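Local coordinates for nicotinate-nucleotide pyrophosphorylase (Pyrococcus furiosus, PDB 2I14), which probably makes nicotinate mononucleotide from nicotinate and phosphoribosyl pyrophosphate in NAD biosynthesis, as a zinc-containing hexameric phosphoribosyltransferase, at residues 57-69 with 81-95. Residues are numbered along the deposited sequence; the frame is centred on the assembly and turned at random.
Sequences WRWGVLVGVEEVA and AMPEGTIFHPYEPVL
Gly60 and Phe88 form the hydrogen-bonded pair of a short two-stranded antiparallel sheet, strand 60-61 against strand 87-88, in the N-terminal domain of this quinolinate phosphoribosyltransferase-like fold. Both backbone bonds form, Phe88 N to Gly60 O at 3.1 Å and Gly60 N to Phe88 O. Val61 and Ile87 follow as the non-hydrogen-bonded pair. Leu62 N then donates to Thr86 O at 2.9 Å, and Gly85 N, within the type II turn Pro83-Thr86, to Leu62 O.

From within this turn, the side chain of Glu84 reaches to the start of helix 65-72. Glu84 CB packs on Val65 CG2 at 3.6 Å, the two side chains running in opposite directions. CG, set opposite the backbone N (chi1 -172°), passes near Leu62 O and Gly64 N, and the extended chain brings CD beside Gly64 N and Val65 N. Glu84 OE1 accepts from Gly64 N, the N-cap residue, at 3.0 Å, from above the carboxylate plane (84° out); it also touches Val63 CG1 and forms a salt bridge with Arg155. Glu84 OE2 takes Glu66 N on its syn side, 34° out of that plane, also at 3.0 Å. The carboxylate thus grips two amides. The helix N-terminus and Arg155 would probably favour its negative charge and partly offset the nearby carboxylate of Glu66, which itself binds Tyr11 of a neighbouring subunit through OE1. A glutamine here would probably leave Arg155 without its charged mate and turn an NH2 toward one of the two amides.

On the apolar side, Leu62 CD1 meets Met82 CB at 3.8 Å, the side chains crossing at about a right angle, while Leu62 CG lies against Val94 CB. Farther along the helix, Val68 CG1 and Leu95 CD1 meet tip to tip at 3.5 Å.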
loop_
_atom_site.group_PDB
_atom_site.type_symbol
_atom_site.label_atom_id
_atom_site.label_comp_id
_atom_site.label_asym_id
_atom_site.label_seq_id
_atom_site.Cartn_x
_atom_site.Cartn_y
_atom_site.Cartn_z
ATOM N N TRP A 57 -7.013 -17.011 -11.788
ATOM C CA TRP A 57 -8.220 -16.769 -12.555
ATOM C C TRP A 57 -9.226 -17.822 -12.113
ATOM O O TRP A 57 -8.846 -18.864 -11.574
ATOM C CB TRP A 57 -7.930 -16.899 -14.048
ATOM C CG TRP A 57 -7.152 -15.749 -14.619
ATOM C CD1 TRP A 57 -7.164 -14.456 -14.185
ATOM C CD2 TRP A 57 -6.350 -15.764 -15.806
ATOM N NE1 TRP A 57 -6.431 -13.661 -15.031
ATOM C CE2 TRP A 57 -5.920 -14.438 -16.035
ATOM C CE3 TRP A 57 -5.955 -16.773 -16.699
ATOM C CZ2 TRP A 57 -5.121 -14.089 -17.115
ATOM C CZ3 TRP A 57 -5.158 -16.427 -17.783
ATOM C CH2 TRP A 57 -4.750 -15.091 -17.980
ATOM N N ARG A 58 -10.503 -17.545 -12.328
ATOM C CA ARG A 58 -11.551 -18.468 -11.927
ATOM C C ARG A 58 -11.765 -19.641 -12.890
ATOM O O ARG A 58 -12.071 -20.747 -12.460
ATOM C CB ARG A 58 -12.873 -17.714 -11.763
ATOM C CG ARG A 58 -12.904 -16.641 -10.677
ATOM C CD ARG A 58 -12.906 -17.218 -9.271
ATOM N NE ARG A 58 -13.421 -16.245 -8.304
ATOM C CZ ARG A 58 -13.324 -16.366 -6.978
ATOM N NH1 ARG A 58 -12.720 -17.426 -6.439
ATOM N NH2 ARG A 58 -13.839 -15.425 -6.187
ATOM N N TRP A 59 -11.610 -19.398 -14.190
ATOM C CA TRP A 59 -11.808 -20.437 -15.190
ATOM C C TRP A 59 -10.713 -20.395 -16.234
ATOM O O TRP A 59 -9.970 -19.433 -16.324
ATOM C CB TRP A 59 -13.136 -20.215 -15.912
ATOM C CG TRP A 59 -13.019 -19.197 -17.032
ATOM C CD1 TRP A 59 -12.373 -19.350 -18.261
ATOM C CD2 TRP A 59 -13.447 -17.854 -16.982
ATOM N NE1 TRP A 59 -12.373 -18.159 -18.952
ATOM C CE2 TRP A 59 -13.028 -17.226 -18.194
ATOM C CE3 TRP A 59 -14.141 -17.109 -16.034
ATOM C CZ2 TRP A 59 -13.286 -15.895 -18.468
ATOM C CZ3 TRP A 59 -14.402 -15.782 -16.304
ATOM C CH2 TRP A 59 -13.974 -15.183 -17.513
ATOM N N GLY A 60 -10.672 -21.427 -17.065
ATOM C CA GLY A 60 -9.706 -21.494 -18.149
ATOM C C GLY A 60 -10.348 -22.189 -19.344
ATOM O O GLY A 60 -11.428 -22.778 -19.213
ATOM N N VAL A 61 -9.700 -22.131 -20.505
ATOM C CA VAL A 61 -10.234 -22.771 -21.713
ATOM C C VAL A 61 -9.395 -23.986 -22.075
ATOM O O VAL A 61 -8.216 -23.848 -22.382
ATOM C CB VAL A 61 -10.233 -21.797 -22.924
ATOM C CG1 VAL A 61 -10.634 -22.543 -24.190
ATOM C CG2 VAL A 61 -11.171 -20.622 -22.664
ATOM N N LEU A 62 -10.009 -25.168 -22.053
ATOM C CA LEU A 62 -9.299 -26.403 -22.372
ATOM C C LEU A 62 -8.853 -26.464 -23.824
ATOM O O LEU A 62 -9.663 -26.253 -24.729
ATOM C CB LEU A 62 -10.184 -27.607 -22.107
ATOM C CG LEU A 62 -9.511 -28.852 -21.516
ATOM C CD1 LEU A 62 -10.282 -30.085 -21.995
ATOM C CD2 LEU A 62 -8.039 -28.950 -21.936
ATOM N N VAL A 63 -7.572 -26.763 -24.049
ATOM C CA VAL A 63 -7.040 -26.860 -25.408
ATOM C C VAL A 63 -5.916 -27.879 -25.564
ATOM O O VAL A 63 -5.025 -27.964 -24.722
ATOM C CB VAL A 63 -6.501 -25.521 -25.889
ATOM C CG1 VAL A 63 -6.021 -25.651 -27.333
ATOM C CG2 VAL A 63 -7.578 -24.457 -25.766
ATOM N N GLY A 64 -5.952 -28.641 -26.653
ATOM C CA GLY A 64 -4.915 -29.632 -26.888
ATOM C C GLY A 64 -5.363 -31.081 -26.820
ATOM O O GLY A 64 -4.569 -31.993 -27.055
ATOM N N VAL A 65 -6.628 -31.310 -26.488
ATOM C CA VAL A 65 -7.148 -32.669 -26.415
ATOM C C VAL A 65 -6.820 -33.433 -27.711
ATOM O O VAL A 65 -6.582 -34.636 -27.693
ATOM C CB VAL A 65 -8.683 -32.660 -26.213
ATOM C CG1 VAL A 65 -9.144 -33.999 -25.643
ATOM C CG2 VAL A 65 -9.077 -31.503 -25.317
ATOM N N GLU A 66 -6.806 -32.724 -28.834
ATOM C CA GLU A 66 -6.506 -33.340 -30.123
ATOM C C GLU A 66 -5.097 -33.923 -30.138
ATOM O O GLU A 66 -4.924 -35.141 -30.119
ATOM C CB GLU A 66 -6.639 -32.306 -31.242
ATOM C CG GLU A 66 -7.008 -32.883 -32.604
ATOM C CD GLU A 66 -7.348 -31.795 -33.618
ATOM O OE1 GLU A 66 -6.459 -31.441 -34.433
ATOM O OE2 GLU A 66 -8.503 -31.289 -33.586
ATOM N N GLU A 67 -4.092 -33.053 -30.171
ATOM C CA GLU A 67 -2.713 -33.509 -30.183
ATOM C C GLU A 67 -2.452 -34.623 -29.175
ATOM O O GLU A 67 -1.669 -35.523 -29.444
ATOM C CB GLU A 67 -1.751 -32.362 -29.897
ATOM C CG GLU A 67 -1.746 -31.252 -30.925
ATOM C CD GLU A 67 -0.503 -30.380 -30.811
ATOM O OE1 GLU A 67 -0.148 -29.991 -29.681
ATOM O OE2 GLU A 67 0.122 -30.077 -31.845
ATOM N N VAL A 68 -3.092 -34.576 -28.015
ATOM C CA VAL A 68 -2.853 -35.624 -27.032
ATOM C C VAL A 68 -3.351 -36.976 -27.520
ATOM O O VAL A 68 -2.726 -38.009 -27.268
ATOM C CB VAL A 68 -3.499 -35.282 -25.667
ATOM C CG1 VAL A 68 -3.630 -36.536 -24.805
ATOM C CG2 VAL A 68 -2.628 -34.255 -24.941
ATOM N N ALA A 69 -4.476 -36.975 -28.221
ATOM C CA ALA A 69 -5.008 -38.218 -28.744
ATOM C C ALA A 69 -4.038 -38.721 -29.823
ATOM O O ALA A 69 -3.685 -39.898 -29.863
ATOM C CB ALA A 69 -6.396 -37.987 -29.320
ATOM N N ALA A 81 -11.793 -37.809 -21.978
ATOM C CA ALA A 81 -11.510 -36.385 -21.914
ATOM C C ALA A 81 -12.751 -35.513 -22.043
ATOM O O ALA A 81 -13.869 -36.005 -22.219
ATOM C CB ALA A 81 -10.503 -36.012 -22.997
ATOM N N MET A 82 -12.532 -34.208 -21.921
ATOM C CA MET A 82 -13.586 -33.227 -22.068
ATOM C C MET A 82 -13.413 -32.741 -23.492
ATOM O O MET A 82 -12.323 -32.803 -24.044
ATOM C CB MET A 82 -13.379 -32.039 -21.127
ATOM C CG MET A 82 -13.600 -32.287 -19.641
ATOM S SD MET A 82 -13.534 -30.696 -18.729
ATOM C CE MET A 82 -13.831 -31.272 -17.057
ATOM N N PRO A 83 -14.488 -32.266 -24.120
ATOM C CA PRO A 83 -14.330 -31.788 -25.497
ATOM C C PRO A 83 -13.426 -30.558 -25.557
ATOM O O PRO A 83 -13.564 -29.624 -24.764
ATOM C CB PRO A 83 -15.767 -31.495 -25.929
ATOM C CG PRO A 83 -16.484 -31.216 -24.619
ATOM C CD PRO A 83 -15.900 -32.253 -23.700
ATOM N N GLU A 84 -12.487 -30.561 -26.491
ATOM C CA GLU A 84 -11.581 -29.433 -26.609
ATOM C C GLU A 84 -12.394 -28.140 -26.627
ATOM O O GLU A 84 -13.437 -28.062 -27.273
ATOM C CB GLU A 84 -10.724 -29.572 -27.869
ATOM C CG GLU A 84 -9.605 -28.553 -27.987
ATOM C CD GLU A 84 -8.431 -29.053 -28.834
ATOM O OE1 GLU A 84 -7.519 -28.248 -29.153
ATOM O OE2 GLU A 84 -8.411 -30.259 -29.175
ATOM N N GLY A 85 -11.929 -27.142 -25.876
ATOM C CA GLY A 85 -12.621 -25.872 -25.817
ATOM C C GLY A 85 -13.523 -25.732 -24.608
ATOM O O GLY A 85 -14.053 -24.658 -24.351
ATOM N N THR A 86 -13.706 -26.810 -23.860
ATOM C CA THR A 86 -14.545 -26.758 -22.669
ATOM C C THR A 86 -13.980 -25.811 -21.601
ATOM O O THR A 86 -12.766 -25.728 -21.382
ATOM C CB THR A 86 -14.694 -28.156 -22.016
ATOM O OG1 THR A 86 -15.255 -29.068 -22.959
ATOM C CG2 THR A 86 -15.593 -28.093 -20.788
ATOM N N ILE A 87 -14.872 -25.095 -20.934
ATOM C CA ILE A 87 -14.454 -24.201 -19.877
ATOM C C ILE A 87 -14.250 -25.137 -18.711
ATOM O O ILE A 87 -15.085 -26.003 -18.469
ATOM C CB ILE A 87 -15.568 -23.208 -19.536
ATOM C CG1 ILE A 87 -15.883 -22.351 -20.772
ATOM C CG2 ILE A 87 -15.181 -22.373 -18.319
ATOM C CD1 ILE A 87 -14.695 -21.595 -21.349
ATOM N N PHE A 88 -13.141 -24.998 -17.999
ATOM C CA PHE A 88 -12.889 -25.869 -16.852
ATOM C C PHE A 88 -12.406 -25.114 -15.614
ATOM O O PHE A 88 -12.221 -23.894 -15.626
ATOM C CB PHE A 88 -11.857 -26.940 -17.202
ATOM C CG PHE A 88 -10.459 -26.421 -17.245
ATOM C CD1 PHE A 88 -10.023 -25.666 -18.315
ATOM C CD2 PHE A 88 -9.593 -26.647 -16.188
ATOM C CE1 PHE A 88 -8.749 -25.149 -18.329
ATOM C CE2 PHE A 88 -8.319 -26.133 -16.198
ATOM C CZ PHE A 88 -7.896 -25.386 -17.266
ATOM N N HIS A 89 -12.174 -25.865 -14.547
ATOM C CA HIS A 89 -11.735 -25.278 -13.292
ATOM C C HIS A 89 -10.699 -26.128 -12.586
ATOM O O HIS A 89 -10.377 -27.240 -13.008
ATOM C CB HIS A 89 -12.938 -25.094 -12.365
ATOM C CG HIS A 89 -14.120 -24.461 -13.032
ATOM N ND1 HIS A 89 -14.126 -23.145 -13.437
ATOM C CD2 HIS A 89 -15.329 -24.966 -13.372
ATOM C CE1 HIS A 89 -15.292 -22.863 -13.992
ATOM N NE2 HIS A 89 -16.039 -23.952 -13.967
ATOM N N PRO A 90 -10.144 -25.596 -11.496
ATOM C CA PRO A 90 -9.139 -26.364 -10.757
ATOM C C PRO A 90 -9.779 -27.598 -10.132
ATOM O O PRO A 90 -10.971 -27.613 -9.858
ATOM C CB PRO A 90 -8.661 -25.368 -9.711
ATOM C CG PRO A 90 -8.808 -24.048 -10.419
ATOM C CD PRO A 90 -10.155 -24.184 -11.065
ATOM N N TYR A 91 -8.981 -28.631 -9.923
ATOM C CA TYR A 91 -9.440 -29.880 -9.312
ATOM C C TYR A 91 -10.374 -30.725 -10.153
ATOM O O TYR A 91 -10.738 -31.826 -9.765
ATOM C CB TYR A 91 -10.057 -29.608 -7.937
ATOM C CG TYR A 91 -9.035 -29.032 -6.985
ATOM C CD1 TYR A 91 -8.697 -27.674 -7.028
ATOM C CD2 TYR A 91 -8.332 -29.859 -6.117
ATOM C CE1 TYR A 91 -7.675 -27.155 -6.233
ATOM C CE2 TYR A 91 -7.304 -29.355 -5.312
ATOM C CZ TYR A 91 -6.975 -28.002 -5.377
ATOM O OH TYR A 91 -5.928 -27.512 -4.624
ATOM N N GLU A 92 -10.739 -30.210 -11.318
ATOM C CA GLU A 92 -11.590 -30.953 -12.230
ATOM C C GLU A 92 -10.723 -31.617 -13.302
ATOM O O GLU A 92 -10.034 -30.932 -14.070
ATOM C CB GLU A 92 -12.580 -30.025 -12.924
ATOM C CG GLU A 92 -13.460 -29.246 -12.002
ATOM C CD GLU A 92 -14.282 -28.226 -12.757
ATOM O OE1 GLU A 92 -13.987 -28.014 -13.962
ATOM O OE2 GLU A 92 -15.211 -27.634 -12.141
ATOM N N PRO A 93 -10.734 -32.957 -13.359
ATOM C CA PRO A 93 -9.940 -33.667 -14.364
ATOM C C PRO A 93 -10.401 -33.286 -15.768
ATOM O O PRO A 93 -11.574 -33.382 -16.097
ATOM C CB PRO A 93 -10.210 -35.135 -14.047
ATOM C CG PRO A 93 -11.570 -35.102 -13.421
ATOM C CD PRO A 93 -11.472 -33.907 -12.514
ATOM N N VAL A 94 -9.473 -32.840 -16.592
ATOM C CA VAL A 94 -9.824 -32.457 -17.937
ATOM C C VAL A 94 -9.514 -33.602 -18.891
ATOM O O VAL A 94 -9.929 -33.584 -20.053
ATOM C CB VAL A 94 -9.042 -31.209 -18.359
ATOM C CG1 VAL A 94 -9.420 -30.034 -17.474
ATOM C CG2 VAL A 94 -7.552 -31.487 -18.288
ATOM N N LEU A 95 -8.785 -34.600 -18.393
ATOM C CA LEU A 95 -8.409 -35.774 -19.190
ATOM C C LEU A 95 -7.867 -36.884 -18.288
ATOM O O LEU A 95 -7.088 -36.619 -17.369
ATOM C CB LEU A 95 -7.362 -35.377 -20.237
ATOM C CG LEU A 95 -6.724 -36.497 -21.065
ATOM C CD1 LEU A 95 -6.086 -35.917 -22.324
ATOM C CD2 LEU A 95 -5.689 -37.234 -20.222
#